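Local structure of arabinan endo-1,5-alpha-l-arabinosidase A (Cellvibrio cellulosa, 1GYH) at residues A[44-49]-A[109-114]; A[96-99]-A[105-108]; A[114-119]-A[123-128]; A[142-147]-A[167-172]. The protein hydrolyses alpha-1,5-arabinofuranosyl bonds of linear arabinan to give almost exclusively arabinotriose, a step in breaking down the plant cell wall. All coordinates share one frame; numbering follows the deposited sequence.

Contact 1: residues A[44-49]-A[109-114]; sequences RAFATE and WEDKGI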
# COMPACT_ATOMS: atom_id res chain seq x y z
N ARG A 44 -5.53 -17.40 -3.66
CA ARG A 44 -5.33 -16.65 -2.44
C ARG A 44 -4.05 -17.13 -1.81
O ARG A 44 -3.76 -18.32 -1.82
CB ARG A 44 -6.56 -16.77 -1.51
CG ARG A 44 -7.00 -18.20 -1.21
CD ARG A 44 -8.28 -18.35 -0.37
NE ARG A 44 -8.05 -17.98 1.04
CZ ARG A 44 -9.02 -17.79 1.95
NH1 ARG A 44 -10.29 -17.96 1.65
NH2 ARG A 44 -8.70 -17.45 3.19
N ALA A 45 -3.24 -16.21 -1.29
CA ALA A 45 -1.92 -16.59 -0.82
C ALA A 45 -1.98 -17.62 0.30
O ALA A 45 -1.28 -18.64 0.23
CB ALA A 45 -1.13 -15.36 -0.39
N PHE A 46 -2.78 -17.34 1.33
CA PHE A 46 -3.10 -18.33 2.39
C PHE A 46 -4.43 -19.00 2.11
O PHE A 46 -5.46 -18.32 1.97
CB PHE A 46 -3.18 -17.65 3.77
CG PHE A 46 -1.86 -17.08 4.26
CD1 PHE A 46 -1.40 -15.84 3.79
CD2 PHE A 46 -1.07 -17.80 5.15
CE1 PHE A 46 -0.21 -15.30 4.27
CE2 PHE A 46 0.15 -17.29 5.61
CZ PHE A 46 0.59 -16.03 5.14
N ALA A 47 -4.41 -20.31 1.99
CA ALA A 47 -5.63 -21.11 1.83
C ALA A 47 -6.58 -20.89 3.02
O ALA A 47 -7.81 -20.87 2.85
CB ALA A 47 -5.28 -22.54 1.72
N THR A 48 -6.02 -20.71 4.21
CA THR A 48 -6.81 -20.34 5.37
C THR A 48 -6.29 -19.00 5.93
O THR A 48 -6.70 -17.94 5.48
CB THR A 48 -6.85 -21.48 6.43
OG1 THR A 48 -5.53 -21.89 6.81
CG2 THR A 48 -7.46 -22.74 5.86
N GLU A 49 -5.32 -19.07 6.85
CA GLU A 49 -4.76 -17.89 7.48
C GLU A 49 -3.40 -18.15 8.09
O GLU A 49 -3.03 -19.32 8.35
CB GLU A 49 -5.70 -17.34 8.56
CG GLU A 49 -5.99 -18.26 9.71
CD GLU A 49 -7.16 -17.79 10.57
OE1 GLU A 49 -8.27 -17.49 10.02
OE2 GLU A 49 -6.97 -17.74 11.81
N TRP A 109 3.49 -20.67 -1.70
CA TRP A 109 3.72 -19.63 -0.71
C TRP A 109 4.17 -20.19 0.64
O TRP A 109 3.52 -21.07 1.22
CB TRP A 109 2.44 -18.78 -0.52
CG TRP A 109 2.07 -17.96 -1.71
CD1 TRP A 109 1.10 -18.24 -2.62
CD2 TRP A 109 2.69 -16.76 -2.15
NE1 TRP A 109 1.07 -17.28 -3.60
CE2 TRP A 109 2.04 -16.35 -3.32
CE3 TRP A 109 3.75 -15.97 -1.66
CZ2 TRP A 109 2.41 -15.20 -4.04
CZ3 TRP A 109 4.12 -14.80 -2.39
CH2 TRP A 109 3.43 -14.43 -3.55
N GLU A 110 5.30 -19.66 1.14
CA GLU A 110 5.90 -20.10 2.38
C GLU A 110 6.00 -18.93 3.35
O GLU A 110 6.76 -17.98 3.14
CB GLU A 110 7.28 -20.74 2.12
CG GLU A 110 7.21 -21.82 1.05
CD GLU A 110 8.46 -22.68 0.93
OE1 GLU A 110 9.47 -22.42 1.63
OE2 GLU A 110 8.41 -23.63 0.14
N ASP A 111 5.25 -19.00 4.44
CA ASP A 111 5.20 -17.89 5.39
C ASP A 111 6.49 -17.85 6.20
O ASP A 111 6.98 -18.88 6.63
CB ASP A 111 4.01 -18.05 6.35
CG ASP A 111 3.76 -16.82 7.19
OD1 ASP A 111 4.02 -15.67 6.72
OD2 ASP A 111 3.27 -16.89 8.33
N LYS A 112 7.00 -16.66 6.41
CA LYS A 112 8.21 -16.41 7.16
C LYS A 112 7.92 -15.70 8.49
O LYS A 112 8.84 -15.42 9.27
CB LYS A 112 9.17 -15.58 6.27
CG LYS A 112 9.46 -16.22 4.88
CD LYS A 112 10.10 -17.58 5.00
CE LYS A 112 10.35 -18.21 3.64
NZ LYS A 112 11.08 -19.49 3.74
N GLY A 113 6.63 -15.41 8.76
CA GLY A 113 6.22 -14.84 10.05
C GLY A 113 6.24 -13.31 10.15
O GLY A 113 6.19 -12.57 9.15
N ILE A 114 6.32 -12.84 11.39
CA ILE A 114 6.13 -11.46 11.71
C ILE A 114 7.41 -10.64 11.51
O ILE A 114 8.44 -10.92 12.11
CB ILE A 114 5.65 -11.31 13.18
CG1 ILE A 114 4.25 -11.97 13.34
CG2 ILE A 114 5.67 -9.86 13.58
CD1 ILE A 114 3.84 -12.10 14.81
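Ala45 lies over one face of the Trp109 indole. Its CB is 4.2 Å from the centroid of the five-membered ring and only 4° off the ring normal, a CH-pi contact. The backbone of Ala45 joins in, with its O 3.7 Å from Trp109 CD1. The indole is turned to this position with CG beside its own backbone N (chi1 -67°). Trp109 NE1 is hydrogen-bonded to the hydroxyl of Tyr107, which helps to fix the turn of the ring.

Phe46 meets Asp111 in a different way. The rim of the phenyl ring faces the carboxylate, and Phe46 CZ is 3.8 Å from Asp111 OD1. Asp111 CG lies in the ring plane, and ring and carboxylate planes are 80° apart. A slightly positive C-H rim probably suits the acid, but this is a mild attraction. The stronger partners of Asp111 are Tyr80 at OD1 and Trp52 at OD2. Arg44 NE donates to Phe46 O at 2.8 Å within the loop. Backbone bonds to Ile28 and Gly27 also hold Ala45 and Phe46.

The contact joins the loop after strand 38-44 to the outermost strand, 110-118, of the neighbouring sheet. Such packing between successive sheets belongs to the five-bladed beta-propeller of this family 43 enzyme.

Contact 2: residues A[96-99]-A[105-108]; sequences VNKT and PDYR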
# COMPACT_ATOMS: atom_id res chain seq x y z
N VAL A 96 6.68 -15.89 0.92
CA VAL A 96 7.58 -15.92 -0.24
C VAL A 96 7.26 -17.08 -1.16
O VAL A 96 6.93 -18.16 -0.69
CB VAL A 96 9.03 -16.01 0.23
CG1 VAL A 96 10.01 -15.82 -0.94
CG2 VAL A 96 9.29 -14.93 1.25
N ASN A 97 7.35 -16.83 -2.46
CA ASN A 97 7.12 -17.84 -3.49
C ASN A 97 8.24 -17.72 -4.56
O ASN A 97 8.78 -16.61 -4.80
CB ASN A 97 5.77 -17.59 -4.14
CG ASN A 97 5.15 -18.83 -4.77
OD1 ASN A 97 5.86 -19.72 -5.26
ND2 ASN A 97 3.83 -18.90 -4.77
N LYS A 98 8.55 -18.83 -5.21
CA LYS A 98 9.45 -18.86 -6.38
C LYS A 98 8.81 -18.36 -7.67
O LYS A 98 9.52 -17.95 -8.59
CB LYS A 98 9.93 -20.29 -6.65
CG LYS A 98 10.74 -20.99 -5.54
CD LYS A 98 10.77 -22.51 -5.79
CE LYS A 98 11.51 -23.38 -4.77
NZ LYS A 98 11.48 -24.92 -5.12
N THR A 99 7.48 -18.39 -7.76
CA THR A 99 6.77 -17.96 -8.96
C THR A 99 5.36 -17.52 -8.62
O THR A 99 4.90 -17.73 -7.51
CB THR A 99 6.78 -19.11 -10.00
OG1 THR A 99 6.15 -18.68 -11.21
CG2 THR A 99 5.96 -20.29 -9.53
N PRO A 105 5.04 -26.09 -11.31
CA PRO A 105 5.61 -27.00 -10.30
C PRO A 105 6.41 -26.29 -9.19
O PRO A 105 6.58 -26.87 -8.12
CB PRO A 105 6.51 -27.94 -11.14
CG PRO A 105 6.59 -27.37 -12.50
CD PRO A 105 5.51 -26.38 -12.67
N ASP A 106 6.84 -25.05 -9.41
CA ASP A 106 7.60 -24.30 -8.41
C ASP A 106 6.66 -23.47 -7.49
O ASP A 106 7.12 -22.78 -6.58
CB ASP A 106 8.57 -23.30 -9.10
CG ASP A 106 9.67 -23.96 -9.89
OD1 ASP A 106 10.21 -25.04 -9.51
OD2 ASP A 106 10.06 -23.43 -10.95
N TYR A 107 5.37 -23.46 -7.76
CA TYR A 107 4.46 -22.59 -7.03
C TYR A 107 4.11 -23.09 -5.61
O TYR A 107 3.48 -24.14 -5.46
CB TYR A 107 3.17 -22.38 -7.80
CG TYR A 107 2.21 -21.35 -7.22
CD1 TYR A 107 1.18 -21.72 -6.33
CD2 TYR A 107 2.28 -20.02 -7.60
CE1 TYR A 107 0.27 -20.76 -5.84
CE2 TYR A 107 1.39 -19.06 -7.12
CZ TYR A 107 0.38 -19.43 -6.25
OH TYR A 107 -0.50 -18.46 -5.80
N ARG A 108 4.50 -22.29 -4.62
CA ARG A 108 4.09 -22.47 -3.21
C ARG A 108 4.47 -21.27 -2.37
O ARG A 108 5.63 -20.92 -2.30
CB ARG A 108 4.72 -23.74 -2.61
CG ARG A 108 4.33 -23.98 -1.13
CD ARG A 108 4.70 -25.35 -0.58
NE ARG A 108 6.12 -25.41 -0.26
CZ ARG A 108 6.71 -26.42 0.33
NH1 ARG A 108 6.02 -27.50 0.67
NH2 ARG A 108 8.01 -26.39 0.53
O HOH W 1 7.78 -21.64 -3.98
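Asn97 OD1 is gripped by two backbone N-H groups. Arg108 N donates to Asn97 OD1 at 3.0 Å, with an N-H...O angle of 164°. Thr99 N donates from two residues on at 3.3 Å to Asn97 OD1, which makes an Asx turn. The two donors reach OD1 from opposite faces of the amide plane, and neither lies on a lone pair. The side chain gets there with CG anti to the backbone N (chi1 -155°).

The other end of the amide rests on an aromatic ring. Asn97 ND2 sits 3.3 Å above the plane of Tyr107, offset toward the rim. Amide and ring planes are 52° apart. The ring is held at its far end by Tyr107 OH, which is hydrogen-bonded with Asp43 and Trp109.

Thr99 CG2 packs 3.7 Å from Tyr107 CA, while Thr99 OG1 is hydrogen-bonded with Glu15. Lys98 runs out in extended form across Asp106. Lys98 NZ is 4.6 Å from Asp106 OD1, too far for a salt bridge.

A water, water 1, lies between the backbones. Water 1 accepts from Lys98 N at 3.2 Å. The oxygen of water 1 also lies 2.8 Å from Arg108 O and 2.9 Å from Asp106 O, but it cannot serve every acceptor near it at once.

One buried amide thus shapes the end of strand 90-97 and ties it to the returning chain. Charge pairing probably adds little, and backbone polar groups bonded by Asn97 and the water carry the contact.

Contact 3: residues A[114-119]-A[123-128]; sequences IVIESV and DLWNAI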
# COMPACT_ATOMS: atom_id res chain seq x y z
N ILE A 114 6.32 -12.84 11.39
CA ILE A 114 6.13 -11.46 11.71
C ILE A 114 7.41 -10.64 11.51
O ILE A 114 8.44 -10.92 12.11
CB ILE A 114 5.65 -11.31 13.18
CG1 ILE A 114 4.25 -11.97 13.34
CG2 ILE A 114 5.67 -9.86 13.58
CD1 ILE A 114 3.84 -12.10 14.81
N VAL A 115 7.29 -9.63 10.66
CA VAL A 115 8.35 -8.65 10.42
C VAL A 115 8.36 -7.61 11.53
O VAL A 115 9.38 -7.34 12.13
CB VAL A 115 8.16 -7.94 9.06
CG1 VAL A 115 9.28 -6.94 8.80
CG2 VAL A 115 8.06 -8.96 7.87
N ILE A 116 7.20 -7.03 11.81
CA ILE A 116 7.06 -6.04 12.85
C ILE A 116 5.62 -6.08 13.38
O ILE A 116 4.68 -6.31 12.63
CB ILE A 116 7.45 -4.65 12.28
CG1 ILE A 116 7.65 -3.64 13.39
CG2 ILE A 116 6.48 -4.20 11.17
CD1 ILE A 116 6.70 -2.53 13.32
N GLU A 117 5.50 -5.88 14.69
CA GLU A 117 4.19 -5.89 15.40
C GLU A 117 4.06 -4.65 16.31
O GLU A 117 4.96 -4.31 17.05
CB GLU A 117 4.07 -7.19 16.23
CG GLU A 117 2.81 -7.24 17.12
CD GLU A 117 2.64 -8.54 17.90
OE1 GLU A 117 3.40 -9.53 17.66
OE2 GLU A 117 1.71 -8.57 18.76
N SER A 118 2.91 -4.00 16.26
CA SER A 118 2.59 -2.93 17.17
C SER A 118 1.80 -3.50 18.38
O SER A 118 0.95 -4.41 18.23
CB SER A 118 1.76 -1.83 16.48
OG SER A 118 0.62 -2.31 15.75
N VAL A 119 2.09 -2.92 19.54
CA VAL A 119 1.53 -3.32 20.84
C VAL A 119 0.89 -2.10 21.54
O VAL A 119 1.55 -1.10 21.80
CB VAL A 119 2.58 -3.94 21.76
CG1 VAL A 119 1.99 -4.23 23.18
CG2 VAL A 119 3.16 -5.21 21.18
N ASP A 123 3.60 1.10 21.66
CA ASP A 123 3.91 1.78 20.37
C ASP A 123 2.89 2.83 19.93
O ASP A 123 1.72 2.54 19.85
CB ASP A 123 4.08 0.74 19.26
CG ASP A 123 4.98 -0.38 19.66
OD1 ASP A 123 6.18 -0.14 20.05
OD2 ASP A 123 4.58 -1.56 19.61
N LEU A 124 3.37 4.03 19.59
CA LEU A 124 2.54 5.08 19.02
C LEU A 124 2.52 5.03 17.46
O LEU A 124 2.66 6.03 16.77
CB LEU A 124 2.94 6.42 19.59
CG LEU A 124 1.76 7.33 19.92
CD1 LEU A 124 0.77 6.65 20.91
CD2 LEU A 124 2.22 8.62 20.53
N TRP A 125 2.34 3.83 16.94
CA TRP A 125 2.14 3.59 15.52
C TRP A 125 1.34 2.31 15.38
O TRP A 125 1.18 1.55 16.37
CB TRP A 125 3.49 3.49 14.77
CG TRP A 125 4.66 2.87 15.55
CD1 TRP A 125 5.58 3.54 16.31
CD2 TRP A 125 5.05 1.49 15.59
NE1 TRP A 125 6.49 2.65 16.84
CE2 TRP A 125 6.18 1.39 16.42
CE3 TRP A 125 4.53 0.32 15.05
CZ2 TRP A 125 6.80 0.17 16.70
CZ3 TRP A 125 5.16 -0.90 15.33
CH2 TRP A 125 6.26 -0.96 16.15
N ASN A 126 0.93 2.04 14.14
CA ASN A 126 0.10 0.90 13.78
C ASN A 126 0.80 0.11 12.66
O ASN A 126 1.04 0.65 11.58
CB ASN A 126 -1.30 1.39 13.34
CG ASN A 126 -2.31 0.25 13.21
OD1 ASN A 126 -2.02 -0.89 13.58
ND2 ASN A 126 -3.49 0.55 12.66
N ALA A 127 1.15 -1.15 12.95
CA ALA A 127 1.86 -2.03 12.04
C ALA A 127 0.95 -2.65 10.97
O ALA A 127 0.65 -3.86 11.00
CB ALA A 127 2.59 -3.09 12.82
N ILE A 128 0.51 -1.79 10.05
CA ILE A 128 -0.20 -2.18 8.83
C ILE A 128 0.34 -1.36 7.62
O ILE A 128 0.96 -0.32 7.81
CB ILE A 128 -1.74 -1.96 8.93
CG1 ILE A 128 -2.12 -0.48 8.95
CG2 ILE A 128 -2.35 -2.77 10.19
CD1 ILE A 128 -3.66 -0.26 8.92
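Ser118 and Trp125 meet with the serine CB set obliquely to the indole, 3.7 Å from Trp125 CZ3. Ser118 CB also lies 3.4 Å from the Trp125 carbonyl O. The serine hydroxyl points on to the next part of the loop. With OG between its backbone N and carbonyl carbon (chi1 51°), Ser118 OG takes the N-H of Ala127 at 3.1 Å. That bond is nearly straight, at 174°. The same OG is also hydrogen-bonded to Asn88 O, so two backbone groups grip it. Ala127 is the centre of an inverse gamma turn, and its CB packs 3.6 Å from Ser118 OG.

Ile116 and Trp125 come from opposite directions. Ile116 CD1 is modelled too close to the indole, so its exact placement is doubtful. Within its own segment, Asp123 CB lies 3.6 Å above the centre of the Trp125 indole.

Asp123 closes the turn. Asp123 OD2 uses the anti lone pair to accept from Val119 N at 2.8 Å. In return, Asp123 N donates to Val119 O at 3.0 Å.

Asn126, probably a substrate-binding residue, has its CB pointing away from 114-119, and its OD1 is hydrogen-bonded with Ser90. Strand 110-118 is paired with strand 90-97, with a classic beta bulge where Val115 and Ile116 face Ile92. Ile116 touches Phe144 of strand 140-144, and Trp125 meets both Phe144 and Trp169. The loop leads from strand 110-118 to strand 131-134 of the next sheet.

Contact 4: residues A[142-147]-A[167-172]; sequences MSFGSF and QEWHSI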
# COMPACT_ATOMS: atom_id res chain seq x y z
N MET A 142 11.49 -0.75 4.65
CA MET A 142 10.02 -0.79 4.70
C MET A 142 9.48 0.50 5.25
O MET A 142 9.93 0.98 6.32
CB MET A 142 9.55 -1.98 5.58
CG MET A 142 8.02 -2.04 5.73
SD MET A 142 7.39 -3.39 6.79
CE MET A 142 7.79 -4.83 5.77
N SER A 143 8.52 1.10 4.54
CA SER A 143 7.67 2.12 5.09
C SER A 143 6.33 1.48 5.47
O SER A 143 5.90 0.52 4.86
CB SER A 143 7.46 3.30 4.12
OG SER A 143 6.74 2.93 2.94
N PHE A 144 5.65 2.04 6.45
CA PHE A 144 4.34 1.53 6.84
C PHE A 144 3.64 2.55 7.73
O PHE A 144 4.24 3.54 8.17
CB PHE A 144 4.47 0.19 7.61
CG PHE A 144 4.96 0.36 9.05
CD1 PHE A 144 6.32 0.45 9.33
CD2 PHE A 144 4.05 0.43 10.11
CE1 PHE A 144 6.77 0.62 10.61
CE2 PHE A 144 4.50 0.61 11.42
CZ PHE A 144 5.84 0.69 11.68
N GLY A 145 2.36 2.31 8.00
CA GLY A 145 1.69 3.04 9.07
C GLY A 145 0.28 3.51 8.76
O GLY A 145 -0.16 3.52 7.59
N SER A 146 -0.43 3.88 9.82
CA SER A 146 -1.84 4.34 9.73
C SER A 146 -2.25 4.93 11.07
O SER A 146 -2.17 4.24 12.08
CB SER A 146 -2.76 3.15 9.42
OG SER A 146 -4.15 3.52 9.40
N PHE A 147 -2.63 6.20 11.08
CA PHE A 147 -3.08 6.90 12.27
C PHE A 147 -2.01 6.88 13.39
O PHE A 147 -0.81 6.81 13.12
CB PHE A 147 -4.51 6.38 12.70
CG PHE A 147 -5.66 6.80 11.77
CD1 PHE A 147 -5.79 6.30 10.48
CD2 PHE A 147 -6.62 7.68 12.20
CE1 PHE A 147 -6.82 6.68 9.65
CE2 PHE A 147 -7.70 8.08 11.35
CZ PHE A 147 -7.81 7.57 10.11
N GLN A 167 18.91 -1.70 14.88
CA GLN A 167 17.80 -1.12 14.14
C GLN A 167 18.05 0.31 13.75
O GLN A 167 18.73 1.03 14.46
CB GLN A 167 16.47 -1.26 14.95
CG GLN A 167 16.12 -2.74 15.22
CD GLN A 167 14.65 -3.06 15.53
OE1 GLN A 167 13.77 -2.20 15.43
NE2 GLN A 167 14.39 -4.35 15.87
N GLU A 168 17.50 0.71 12.61
CA GLU A 168 17.50 2.10 12.15
C GLU A 168 16.14 2.52 11.64
O GLU A 168 15.63 1.97 10.64
CB GLU A 168 18.54 2.33 11.02
CG GLU A 168 18.79 3.80 10.70
CD GLU A 168 19.76 4.05 9.53
OE1 GLU A 168 20.65 3.18 9.30
OE2 GLU A 168 19.60 5.12 8.86
N TRP A 169 15.57 3.54 12.29
CA TRP A 169 14.24 4.02 12.01
C TRP A 169 14.23 5.50 11.69
O TRP A 169 15.04 6.24 12.23
CB TRP A 169 13.36 3.84 13.28
CG TRP A 169 12.94 2.39 13.50
CD1 TRP A 169 13.76 1.33 13.74
CD2 TRP A 169 11.59 1.85 13.46
NE1 TRP A 169 13.02 0.18 13.88
CE2 TRP A 169 11.70 0.47 13.69
CE3 TRP A 169 10.32 2.39 13.25
CZ2 TRP A 169 10.58 -0.39 13.73
CZ3 TRP A 169 9.20 1.54 13.31
CH2 TRP A 169 9.34 0.18 13.54
N HIS A 170 13.25 5.91 10.92
CA HIS A 170 12.97 7.30 10.60
C HIS A 170 11.48 7.58 10.48
O HIS A 170 10.72 6.85 9.81
CB HIS A 170 13.66 7.72 9.23
CG HIS A 170 15.14 7.47 9.22
ND1 HIS A 170 16.06 8.37 9.72
CD2 HIS A 170 15.85 6.39 8.82
CE1 HIS A 170 17.27 7.85 9.65
NE2 HIS A 170 17.17 6.66 9.08
N SER A 171 11.03 8.68 11.08
CA SER A 171 9.69 9.17 10.81
C SER A 171 9.68 9.88 9.44
O SER A 171 10.62 10.62 9.14
CB SER A 171 9.23 10.15 11.90
OG SER A 171 9.20 9.50 13.18
N ILE A 172 8.65 9.66 8.64
CA ILE A 172 8.57 10.25 7.30
C ILE A 172 7.34 11.13 7.07
O ILE A 172 7.40 12.06 6.28
CB ILE A 172 8.77 9.17 6.16
CG1 ILE A 172 7.69 8.06 6.19
CG2 ILE A 172 10.22 8.61 6.23
CD1 ILE A 172 7.73 7.01 5.04
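This contact lies within one four-stranded antiparallel sheet of the five-bladed beta-propeller. Strands 140-144 and 169-173 are not neighbours in it. Strand 151-155 runs between them, so only side chains meet, and they do so at two separate points.

The first is Phe144 with Trp169. The two rings meet rim to rim, with planes at 87° and centroids 6.0 Å apart between the Phe144 ring and the six-membered ring of Trp169. Neither lies over the face of the other. Phe144 CE1 is 3.7 Å from Trp169 CZ3, and CZ3 lies in the plane of the Phe144 ring at its edge. Phe144 CG stands between its backbone N and carbonyl carbon (chi1 76°), which carries the ring toward Trp169.

Trp169 is fixed in its own segment. Trp169 NE1 donates to Gln167 OE1 at 2.9 Å, with the oxygen tilted 21° from the indole plane. The indole stacks on Phe154 of the middle strand and also meets Trp125. Phe144 meets Trp125 too, so the aromatic group extends to the preceding loop.

Beyond Phe144 the chain leads to Ser146, a probable substrate-binding residue. Ser146 OG is hydrogen-bonded with Glu192, the probable proton donor.

The second point is apolar and small. Ser143 lies against Leu153 of strand 151-155 as well as against Ile172. On the Ile172 side the touch comes from the end of the longer branch: Ile172 CD1 lies 3.8 Å from Ser143 CB.

Overall arrangement
The four contacts fall into two pairs in space. Contacts 1 and 2 have centres 12 Å apart, and contact 2 is nested inside the loop closed by contact 1. They join through the sheet, where Glu110 N is 2.9 Å from Val96 O. Contacts 3 and 4 have centres 10 Å apart, and Ile128 O is 3.0 Å from Gly145 N. Contact 1 shares Ile114 with contact 3, so strand 110-118 links the pairs. Contact 3 holds Asn126 and contact 4 holds Ser146, both probably substrate-binding. The side chain of Asn126 is about 7 Å from that of Glu192, the probable proton donor. Contact 2 lies away from this site.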